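Local coordinates for mandelate racemase/muconate lactonizing protein (Paenibacillus sp., PDB 3V5C) that probably dehydrates galacturonate as a magnesium-dependent lyase of the enolase superfamily, here in a mutant form with magnesium bound, at residues N215-V220 with E244-W249; E238-Y243 with I271-R276; V281-I286 with R307-C312. The protein carries 1 engineered substitution. All coordinates share one frame; numbering follows the deposited sequence. Where two conformers were deposited one is given.

Contact 1 (N215-V220 with E244-W249); sequences NLTKEV and EDLKEW
Lys218 lies across one face of the Trp249 indole and ends on the carboxylate of Asp245, so a single side chain carries most of the contact. Its CD stands 3.8 Å from the centroid of the five-membered ring of Trp249, only 8° off the ring normal, the geometry of a CH-pi contact over the face. Lys218 CG lies over the centre of the whole indole, and Lys218 CE approaches Trp249 CG to 3.7 Å. The chain can follow the ring because it is extended beyond CG, its three outer torsions all anti. Lys218 NZ then forms a salt bridge with Asp245 OD1 at 2.8 Å, meeting that oxygen on its syn side, 22° out of the carboxylate plane. At the far rim of the indole, Trp249 CH2 reaches the backbone Lys218 O at 3.4 Å.

These groups join two successive outer helices of the enolase-type TIM barrel, 214-223 and 240-253. The axes of the two short segments run nearly parallel, 21° apart, with a closest approach of 11.2 Å, a spacing that the lysine and tryptophan bridge. Toward the barrel, Thr217 CG2 meets Leu246 CD2 at 4.0 Å, and both side chains also touch Leu232 of strand 231-233. Thr217 OG1 turns back to the carbonyl of Asn213, while Leu214 and Leu221 of helix 214-223 pack against Leu246.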
loop_
_atom_site.group_PDB
_atom_site.type_symbol
_atom_site.label_atom_id
_atom_site.label_comp_id
_atom_site.label_asym_id
_atom_site.label_seq_id
_atom_site.Cartn_x
_atom_site.Cartn_y
_atom_site.Cartn_z
ATOM N N ASN A 215 4.380 -17.980 20.881
ATOM C CA ASN A 215 3.433 -18.282 21.951
ATOM C C ASN A 215 2.496 -17.112 22.275
ATOM O O ASN A 215 1.317 -17.329 22.539
ATOM C CB ASN A 215 4.131 -18.830 23.203
ATOM C CG ASN A 215 4.251 -20.346 23.183
ATOM O OD1 ASN A 215 3.499 -21.021 22.491
ATOM N ND2 ASN A 215 5.176 -20.889 23.964
ATOM N N LEU A 216 2.997 -15.873 22.243
ATOM C CA LEU A 216 2.096 -14.724 22.384
ATOM C C LEU A 216 1.061 -14.746 21.278
ATOM O O LEU A 216 -0.119 -14.462 21.503
ATOM C CB LEU A 216 2.852 -13.404 22.336
ATOM C CG LEU A 216 3.488 -12.965 23.641
ATOM C CD1 LEU A 216 4.498 -11.842 23.392
ATOM C CD2 LEU A 216 2.410 -12.530 24.651
ATOM N N THR A 217 1.517 -15.078 20.070
ATOM C CA THR A 217 0.641 -15.129 18.911
ATOM C C THR A 217 -0.451 -16.154 19.113
ATOM O O THR A 217 -1.620 -15.864 18.871
ATOM C CB THR A 217 1.446 -15.443 17.643
ATOM O OG1 THR A 217 2.400 -14.388 17.453
ATOM C CG2 THR A 217 0.513 -15.522 16.437
ATOM N N LYS A 218 -0.076 -17.341 19.579
ATOM C CA LYS A 218 -1.057 -18.385 19.819
ATOM C C LYS A 218 -2.028 -17.987 20.931
ATOM O O LYS A 218 -3.212 -18.337 20.871
ATOM C CB LYS A 218 -0.353 -19.699 20.176
ATOM C CG LYS A 218 0.376 -20.310 18.984
ATOM C CD LYS A 218 1.126 -21.565 19.433
ATOM C CE LYS A 218 1.733 -22.268 18.231
ATOM N NZ LYS A 218 2.524 -23.466 18.663
ATOM N N GLU A 219 -1.531 -17.266 21.932
ATOM C CA GLU A 219 -2.405 -16.846 23.029
ATOM C C GLU A 219 -3.464 -15.889 22.512
ATOM O O GLU A 219 -4.646 -16.008 22.857
ATOM C CB GLU A 219 -1.624 -16.187 24.151
ATOM C CG GLU A 219 -2.491 -15.556 25.205
ATOM C CD GLU A 219 -1.748 -15.322 26.504
ATOM O OE1 GLU A 219 -0.733 -16.020 26.757
ATOM O OE2 GLU A 219 -2.184 -14.435 27.270
ATOM N N VAL A 220 -3.043 -14.942 21.680
ATOM C CA VAL A 220 -3.972 -13.975 21.119
ATOM C C VAL A 220 -4.973 -14.621 20.151
ATOM O O VAL A 220 -6.183 -14.357 20.218
ATOM C CB VAL A 220 -3.200 -12.874 20.424
ATOM C CG1 VAL A 220 -4.132 -12.005 19.608
ATOM C CG2 VAL A 220 -2.419 -12.059 21.454
ATOM N N GLU A 244 5.654 -22.536 10.000
ATOM C CA GLU A 244 5.235 -23.919 9.778
ATOM C C GLU A 244 4.472 -24.407 11.005
ATOM O O GLU A 244 3.420 -25.037 10.888
ATOM C CB GLU A 244 6.441 -24.833 9.530
ATOM C CG GLU A 244 6.038 -26.260 9.230
ATOM C CD GLU A 244 7.230 -27.182 9.028
ATOM O OE1 GLU A 244 8.367 -26.790 9.366
ATOM O OE2 GLU A 244 7.020 -28.311 8.546
ATOM N N ASP A 245 5.010 -24.089 12.174
ATOM C CA ASP A 245 4.391 -24.450 13.452
ATOM C C ASP A 245 3.019 -23.782 13.591
ATOM O O ASP A 245 2.021 -24.462 13.820
ATOM C CB ASP A 245 5.347 -24.096 14.612
ATOM C CG ASP A 245 4.761 -24.390 15.999
ATOM O OD1 ASP A 245 3.560 -24.153 16.208
ATOM O OD2 ASP A 245 5.520 -24.826 16.906
ATOM N N LEU A 246 2.966 -22.465 13.403
ATOM C CA LEU A 246 1.713 -21.725 13.525
ATOM C C LEU A 246 0.642 -22.267 12.580
ATOM O O LEU A 246 -0.507 -22.451 12.970
ATOM C CB LEU A 246 1.947 -20.243 13.241
ATOM C CG LEU A 246 0.743 -19.325 13.476
ATOM C CD1 LEU A 246 0.238 -19.524 14.888
ATOM C CD2 LEU A 246 1.160 -17.890 13.276
ATOM N N LYS A 247 1.022 -22.517 11.334
ATOM C CA LYS A 247 0.079 -23.051 10.361
ATOM C C LYS A 247 -0.506 -24.394 10.784
ATOM O O LYS A 247 -1.703 -24.630 10.635
ATOM C CB LYS A 247 0.756 -23.173 9.001
ATOM C CG LYS A 247 0.900 -21.855 8.296
ATOM C CD LYS A 247 -0.447 -21.360 7.866
ATOM C CE LYS A 247 -0.337 -20.515 6.616
ATOM N NZ LYS A 247 -1.405 -20.891 5.648
ATOM N N GLU A 248 0.346 -25.269 11.304
ATOM C CA GLU A 248 -0.104 -26.585 11.758
ATOM C C GLU A 248 -1.047 -26.433 12.944
ATOM O O GLU A 248 -2.067 -27.108 13.032
ATOM C CB GLU A 248 1.100 -27.453 12.112
ATOM C CG GLU A 248 0.786 -28.752 12.817
ATOM C CD GLU A 248 2.017 -29.636 12.925
ATOM O OE1 GLU A 248 2.901 -29.530 12.046
ATOM O OE2 GLU A 248 2.108 -30.427 13.888
ATOM N N TRP A 249 -0.698 -25.527 13.852
ATOM C CA TRP A 249 -1.505 -25.231 15.024
ATOM C C TRP A 249 -2.881 -24.690 14.606
ATOM O O TRP A 249 -3.904 -25.141 15.106
ATOM C CB TRP A 249 -0.751 -24.213 15.883
ATOM C CG TRP A 249 -1.399 -23.829 17.188
ATOM C CD1 TRP A 249 -1.241 -24.438 18.400
ATOM C CD2 TRP A 249 -2.241 -22.698 17.416
ATOM N NE1 TRP A 249 -1.969 -23.774 19.366
ATOM C CE2 TRP A 249 -2.589 -22.700 18.784
ATOM C CE3 TRP A 249 -2.743 -21.683 16.590
ATOM C CZ2 TRP A 249 -3.406 -21.725 19.345
ATOM C CZ3 TRP A 249 -3.570 -20.720 17.152
ATOM C CH2 TRP A 249 -3.891 -20.750 18.515
#

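Contact 2 (E238-Y243 with I271-R276); sequences EDEALY and IEWATR. With MG (magnesium ion), chain E.
Arg276 grips the carboxylate of Glu240 side-on, with NE and NH2, in a salt bridge on the outer surface of the enolase-type TIM barrel that joins the start of helix 240-253 to the end of the next, 270-275. Arg276 NE donates to Glu240 OE2 at 2.8 Å and 168°, and Arg276 NH2 to Glu240 OE1 at 3.0 Å; both oxygens are met on their syn sides and lie close to the guanidinium plane. Arg278 gives Glu240 OE2 a second cationic partner. Within its own segment Arg276 NH1 donates to the anti lone pair of Glu272 OE2 at 2.6 Å, so the guanidinium is shared by two carboxylates.

The aliphatic part of Glu240 covers Trp273: its CB stands 3.5 Å from the centroid of the five-membered ring and 2° off the normal. Trp273 NE1 approaches Glu240 OE1, but the angle is too poor for a hydrogen bond. Asp239, the N-cap, accepts from Leu242 N and weakly from Ala241 N.

The contact runs into the metal site at buried Glu238, which meets the other end of the indole, its CG 3.7 Å from Trp273 CZ3. Its chain bends at chi2 (-96°), and the carboxylate binds magnesium, which Asp261 and four waters also ligate. Glu238 OE1 accepts from Ser267 N and from a metal-bound water, while Glu238 OE2 coordinates the magnesium ion at 2.1 Å.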
loop_
_atom_site.group_PDB
_atom_site.type_symbol
_atom_site.label_atom_id
_atom_site.label_comp_id
_atom_site.label_asym_id
_atom_site.label_seq_id
_atom_site.Cartn_x
_atom_site.Cartn_y
_atom_site.Cartn_z
ATOM N N GLU A 238 9.524 -12.808 10.079
ATOM C CA GLU A 238 9.255 -14.059 9.395
ATOM C C GLU A 238 10.348 -15.102 9.605
ATOM O O GLU A 238 11.549 -14.812 9.552
ATOM C CB GLU A 238 9.032 -13.819 7.906
ATOM C CG GLU A 238 10.160 -13.072 7.217
ATOM C CD GLU A 238 9.901 -11.587 7.103
ATOM O OE1 GLU A 238 10.367 -10.973 6.123
ATOM O OE2 GLU A 238 9.206 -11.017 7.983
ATOM N N ASP A 239 9.903 -16.326 9.835
ATOM C CA ASP A 239 10.785 -17.450 10.122
ATOM C C ASP A 239 10.029 -18.688 9.650
ATOM O O ASP A 239 8.887 -18.922 10.053
ATOM C CB ASP A 239 11.035 -17.456 11.639
ATOM C CG ASP A 239 11.870 -18.641 12.125
ATOM O OD1 ASP A 239 11.690 -19.773 11.661
ATOM O OD2 ASP A 239 12.672 -18.433 13.061
ATOM N N GLU A 240 10.635 -19.477 8.767
ATOM C CA GLU A 240 9.902 -20.612 8.210
ATOM C C GLU A 240 9.452 -21.631 9.258
ATOM O O GLU A 240 8.342 -22.175 9.187
ATOM C CB GLU A 240 10.709 -21.325 7.107
ATOM C CG GLU A 240 9.852 -22.347 6.383
ATOM C CD GLU A 240 10.556 -23.095 5.255
ATOM O OE1 GLU A 240 11.798 -23.051 5.171
ATOM O OE2 GLU A 240 9.835 -23.745 4.470
ATOM N N ALA A 241 10.333 -21.924 10.201
ATOM C CA ALA A 241 10.028 -22.892 11.234
ATOM C C ALA A 241 8.857 -22.431 12.085
ATOM O O ALA A 241 7.969 -23.218 12.399
ATOM C CB ALA A 241 11.254 -23.147 12.104
ATOM N N LEU A 242 8.864 -21.167 12.479
ATOM C CA LEU A 242 7.799 -20.667 13.344
ATOM C C LEU A 242 6.466 -20.631 12.613
ATOM O O LEU A 242 5.444 -21.011 13.167
ATOM C CB LEU A 242 8.137 -19.287 13.895
ATOM C CG LEU A 242 9.396 -19.190 14.745
ATOM C CD1 LEU A 242 9.549 -17.788 15.289
ATOM C CD2 LEU A 242 9.393 -20.227 15.886
ATOM N N TYR A 243 6.483 -20.180 11.363
ATOM C CA TYR A 243 5.246 -20.176 10.589
ATOM C C TYR A 243 4.744 -21.587 10.240
ATOM O O TYR A 243 3.549 -21.807 10.191
ATOM C CB TYR A 243 5.409 -19.308 9.342
ATOM C CG TYR A 243 5.218 -17.811 9.553
ATOM C CD1 TYR A 243 4.325 -17.307 10.501
ATOM C CD2 TYR A 243 5.915 -16.900 8.777
ATOM C CE1 TYR A 243 4.140 -15.930 10.651
ATOM C CE2 TYR A 243 5.755 -15.529 8.925
ATOM C CZ TYR A 243 4.857 -15.048 9.848
ATOM O OH TYR A 243 4.701 -13.688 9.945
ATOM N N ILE A 271 9.445 -15.566 -0.157
ATOM C CA ILE A 271 8.594 -16.088 -1.205
ATOM C C ILE A 271 8.718 -17.599 -1.280
ATOM O O ILE A 271 7.726 -18.303 -1.401
ATOM C CB ILE A 271 8.848 -15.382 -2.550
ATOM C CG1 ILE A 271 8.339 -13.939 -2.465
ATOM C CG2 ILE A 271 8.115 -16.106 -3.672
ATOM C CD1 ILE A 271 8.908 -13.031 -3.538
ATOM N N GLU A 272 9.943 -18.109 -1.158
ATOM C CA GLU A 272 10.148 -19.546 -1.069
ATOM C C GLU A 272 9.309 -20.157 0.075
ATOM O O GLU A 272 8.582 -21.142 -0.124
ATOM C CB GLU A 272 11.643 -19.845 -0.909
ATOM C CG GLU A 272 11.974 -21.318 -0.813
ATOM C CD GLU A 272 13.473 -21.583 -0.750
ATOM O OE1 GLU A 272 14.265 -20.632 -0.937
ATOM O OE2 GLU A 272 13.857 -22.752 -0.515
ATOM N N TRP A 273 9.378 -19.567 1.262
ATOM C CA TRP A 273 8.556 -20.035 2.373
ATOM C C TRP A 273 7.064 -20.001 2.034
ATOM O O TRP A 273 6.323 -20.924 2.365
ATOM C CB TRP A 273 8.813 -19.188 3.619
ATOM C CG TRP A 273 10.244 -19.214 4.059
ATOM C CD1 TRP A 273 11.217 -20.093 3.652
ATOM C CD2 TRP A 273 10.876 -18.309 4.969
ATOM N NE1 TRP A 273 12.412 -19.784 4.260
ATOM C CE2 TRP A 273 12.224 -18.703 5.083
ATOM C CE3 TRP A 273 10.424 -17.226 5.737
ATOM C CZ2 TRP A 273 13.129 -18.032 5.907
ATOM C CZ3 TRP A 273 11.321 -16.554 6.541
ATOM C CH2 TRP A 273 12.657 -16.966 6.635
ATOM N N ALA A 274 6.631 -18.947 1.360
ATOM C CA ALA A 274 5.235 -18.840 0.960
ATOM C C ALA A 274 4.827 -19.954 -0.009
ATOM O O ALA A 274 3.757 -20.556 0.145
ATOM C CB ALA A 274 4.948 -17.463 0.353
ATOM N N THR A 275 5.679 -20.223 -0.999
ATOM C CA THR A 275 5.385 -21.290 -1.950
ATOM C C THR A 275 5.336 -22.647 -1.250
ATOM O O THR A 275 4.717 -23.582 -1.754
ATOM C CB THR A 275 6.378 -21.343 -3.135
ATOM O OG1 THR A 275 7.649 -21.827 -2.683
ATOM C CG2 THR A 275 6.533 -19.987 -3.774
ATOM N N ARG A 276 5.974 -22.765 -0.084
ATOM C CA ARG A 276 5.877 -24.004 0.684
ATOM C C ARG A 276 4.710 -24.036 1.678
ATOM O O ARG A 276 4.554 -24.985 2.452
ATOM C CB ARG A 276 7.206 -24.337 1.373
ATOM C CG ARG A 276 8.301 -24.766 0.403
ATOM C CD ARG A 276 9.436 -25.487 1.121
ATOM N NE ARG A 276 10.303 -24.581 1.880
ATOM C CZ ARG A 276 11.386 -23.997 1.394
ATOM N NH1 ARG A 276 11.735 -24.189 0.124
ATOM N NH2 ARG A 276 12.118 -23.202 2.167
HETATM MG MG MG E . 7.975 -9.302 8.168
HETATM O O HOH W 1 8.705 -8.742 6.207
HETATM O O HOH W 2 7.333 -10.039 10.051
HETATM O O HOH W 3 9.553 -8.194 9.151
HETATM O O HOH W 4 6.715 -7.596 8.145
#

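Contact 3 (V281-I286 with R307-C312); sequences VLQYDI and RSAPHC
Arg307 begins the pairing beside Val281: its carbonyl O accepts from Leu282 N at 2.9 Å, while its CD rests against Val281 CG2. Its guanidinium leads away to Glu333. Ser308 pairs with Leu282 in parallel register, and Ala309 N returns a bond to Leu282 O at 3.0 Å. Ala309 CB packs on Val281 CG1 at 3.5 Å, and Ala309 O faces the CA of Gln283, whose NE2 bonds Glu233. Pro310, lacking an N-H, interrupts the regular pairing; its CA makes a CA-H...O contact with Tyr284 O at 3.3 Å. His311 N donates to Tyr284 O at 3.1 Å, from above the carbonyl plane, while His311 O accepts from Ile286 N at 3.0 Å.

The His311 side chain adds a histidine-carboxylate hydrogen bond. Chi1 (171°) sets CG anti to the backbone N, and chi2 turns the ring so that ND1 donates to the anti lone pair of Asp285 OD1 at 2.7 Å, an oxygen in the ring plane. Asp285 OD2 is held by the backbone N-H groups of Ile287 and Trp288. An alanine at Asp285 would probably leave His311 ND1 without this acceptor and the ring freer to turn. Cys312 CB meets Ile286 CG2.

Strands 281-282 and 307-308 and helix 291-303, which covers Leu282 and Ser308, form a beta-alpha-beta unit of the barrel; outside it, helix 317-325 packs on Ile286 and Pro310, and strand 258-261 pairs with Val281.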
loop_
_atom_site.group_PDB
_atom_site.type_symbol
_atom_site.label_atom_id
_atom_site.label_comp_id
_atom_site.label_asym_id
_atom_site.label_seq_id
_atom_site.Cartn_x
_atom_site.Cartn_y
_atom_site.Cartn_z
ATOM N N VAL A 281 -0.096 -14.344 2.199
ATOM C CA VAL A 281 -0.310 -13.024 1.639
ATOM C C VAL A 281 1.007 -12.272 1.709
ATOM O O VAL A 281 1.619 -12.193 2.770
ATOM C CB VAL A 281 -1.337 -12.236 2.478
ATOM C CG1 VAL A 281 -1.508 -10.832 1.930
ATOM C CG2 VAL A 281 -2.683 -12.962 2.518
ATOM N N LEU A 282 1.449 -11.753 0.574
ATOM C CA LEU A 282 2.739 -11.059 0.494
ATOM C C LEU A 282 2.534 -9.555 0.425
ATOM O O LEU A 282 1.675 -9.067 -0.321
ATOM C CB LEU A 282 3.537 -11.525 -0.720
ATOM C CG LEU A 282 4.207 -12.903 -0.629
ATOM C CD1 LEU A 282 5.135 -12.979 0.592
ATOM C CD2 LEU A 282 3.180 -14.022 -0.606
ATOM N N GLN A 283 3.348 -8.813 1.164
ATOM C CA GLN A 283 3.045 -7.405 1.397
ATOM C C GLN A 283 4.191 -6.460 1.118
ATOM O O GLN A 283 4.319 -5.438 1.781
ATOM C CB GLN A 283 2.558 -7.219 2.848
ATOM C CG GLN A 283 1.359 -8.109 3.191
ATOM C CD GLN A 283 0.904 -7.905 4.621
ATOM O OE1 GLN A 283 1.651 -8.164 5.561
ATOM N NE2 GLN A 283 -0.328 -7.429 4.790
ATOM N N TYR A 284 5.005 -6.781 0.114
ATOM C CA TYR A 284 5.995 -5.818 -0.358
ATOM C C TYR A 284 5.348 -4.474 -0.659
ATOM O O TYR A 284 4.217 -4.387 -1.121
ATOM C CB TYR A 284 6.757 -6.357 -1.580
ATOM C CG TYR A 284 7.397 -7.675 -1.271
ATOM C CD1 TYR A 284 8.650 -7.722 -0.699
ATOM C CD2 TYR A 284 6.722 -8.870 -1.494
ATOM C CE1 TYR A 284 9.245 -8.940 -0.371
ATOM C CE2 TYR A 284 7.299 -10.092 -1.168
ATOM C CZ TYR A 284 8.551 -10.114 -0.607
ATOM O OH TYR A 284 9.123 -11.334 -0.300
ATOM N N ASP A 285 6.081 -3.414 -0.361
ATOM C CA ASP A 285 5.549 -2.054 -0.441
ATOM C C ASP A 285 5.361 -1.585 -1.897
ATOM O O ASP A 285 6.138 -1.943 -2.795
ATOM C CB ASP A 285 6.494 -1.125 0.341
ATOM C CG ASP A 285 6.040 0.334 0.367
ATOM O OD1 ASP A 285 5.269 0.699 1.285
ATOM O OD2 ASP A 285 6.524 1.131 -0.469
ATOM N N ILE A 286 4.312 -0.792 -2.101
ATOM C CA ILE A 286 3.890 -0.305 -3.419
ATOM C C ILE A 286 4.850 0.723 -4.037
ATOM O O ILE A 286 4.838 0.937 -5.255
ATOM C CB ILE A 286 2.450 0.247 -3.333
ATOM C CG1 ILE A 286 1.895 0.572 -4.713
ATOM C CG2 ILE A 286 2.403 1.491 -2.437
ATOM C CD1 ILE A 286 1.783 -0.620 -5.631
ATOM N N ARG A 307 -1.400 -14.785 -2.487
ATOM C CA ARG A 307 -2.163 -13.545 -2.516
ATOM C C ARG A 307 -1.258 -12.329 -2.399
ATOM O O ARG A 307 -0.235 -12.373 -1.721
ATOM C CB ARG A 307 -3.165 -13.527 -1.358
ATOM C CG ARG A 307 -4.190 -14.650 -1.429
ATOM C CD ARG A 307 -4.723 -14.927 -0.046
ATOM N NE ARG A 307 -5.553 -16.127 -0.012
ATOM C CZ ARG A 307 -6.870 -16.118 -0.125
ATOM N NH1 ARG A 307 -7.515 -14.972 -0.306
ATOM N NH2 ARG A 307 -7.550 -17.257 -0.067
ATOM N N SER A 308 -1.673 -11.242 -3.039
ATOM C CA SER A 308 -0.916 -9.999 -3.078
ATOM C C SER A 308 -1.667 -8.914 -2.308
ATOM O O SER A 308 -2.832 -8.633 -2.594
ATOM C CB SER A 308 -0.759 -9.537 -4.536
ATOM O OG SER A 308 0.070 -10.420 -5.286
ATOM N N ALA A 309 -0.988 -8.280 -1.360
ATOM C CA ALA A 309 -1.556 -7.154 -0.631
ATOM C C ALA A 309 -0.464 -6.137 -0.390
ATOM O O ALA A 309 0.144 -6.113 0.671
ATOM C CB ALA A 309 -2.165 -7.613 0.702
ATOM N N PRO A 310 -0.180 -5.313 -1.398
ATOM C CA PRO A 310 0.934 -4.369 -1.325
ATOM C C PRO A 310 0.829 -3.455 -0.128
ATOM O O PRO A 310 -0.228 -2.862 0.130
ATOM C CB PRO A 310 0.787 -3.552 -2.609
ATOM C CG PRO A 310 0.098 -4.487 -3.549
ATOM C CD PRO A 310 -0.879 -5.250 -2.691
ATOM N N HIS A 311 1.916 -3.350 0.622
ATOM C CA HIS A 311 1.933 -2.435 1.748
ATOM C C HIS A 311 1.897 -0.993 1.270
ATOM O O HIS A 311 2.520 -0.612 0.267
ATOM C CB HIS A 311 3.181 -2.684 2.607
ATOM C CG HIS A 311 3.403 -1.652 3.664
ATOM N ND1 HIS A 311 4.076 -0.474 3.430
ATOM C CD2 HIS A 311 3.036 -1.622 4.970
ATOM C CE1 HIS A 311 4.121 0.235 4.544
ATOM N NE2 HIS A 311 3.496 -0.437 5.490
ATOM N N CYS A 312 1.154 -0.171 1.985
ATOM C CA CYS A 312 1.209 1.250 1.739
ATOM C C CYS A 312 0.925 1.949 3.044
ATOM O O CYS A 312 -0.164 1.834 3.594
ATOM C CB CYS A 312 0.189 1.679 0.686
ATOM S SG CYS A 312 0.341 3.432 0.326
HETATM O O HOH W 5 -1.797 -5.038 3.173
#

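Following the chain, contact 1 opens on helix 214-223 and closes on helix 240-253, after strand 231-233 has been made. Contact 2 opens within that loop, at 238-243, and closes at 271-276, so contacts 1 and 2 cross; both use helix 240-253, and their centres lie 14 Å apart. Contact 3 follows in series: strand 281-282 and its continuation pair with 307-312 after the chain has crossed over through helix 291-303. Contacts 1 and 2 thus link successive helices on the outside of the barrel, contact 2 also carrying a magnesium ligand, whereas contact 3 joins adjacent strands. Contacts 2 and 3 touch where Ile271 CG1 lies 3.5 Å from Tyr284 OH; contacts 1 and 3 do not touch.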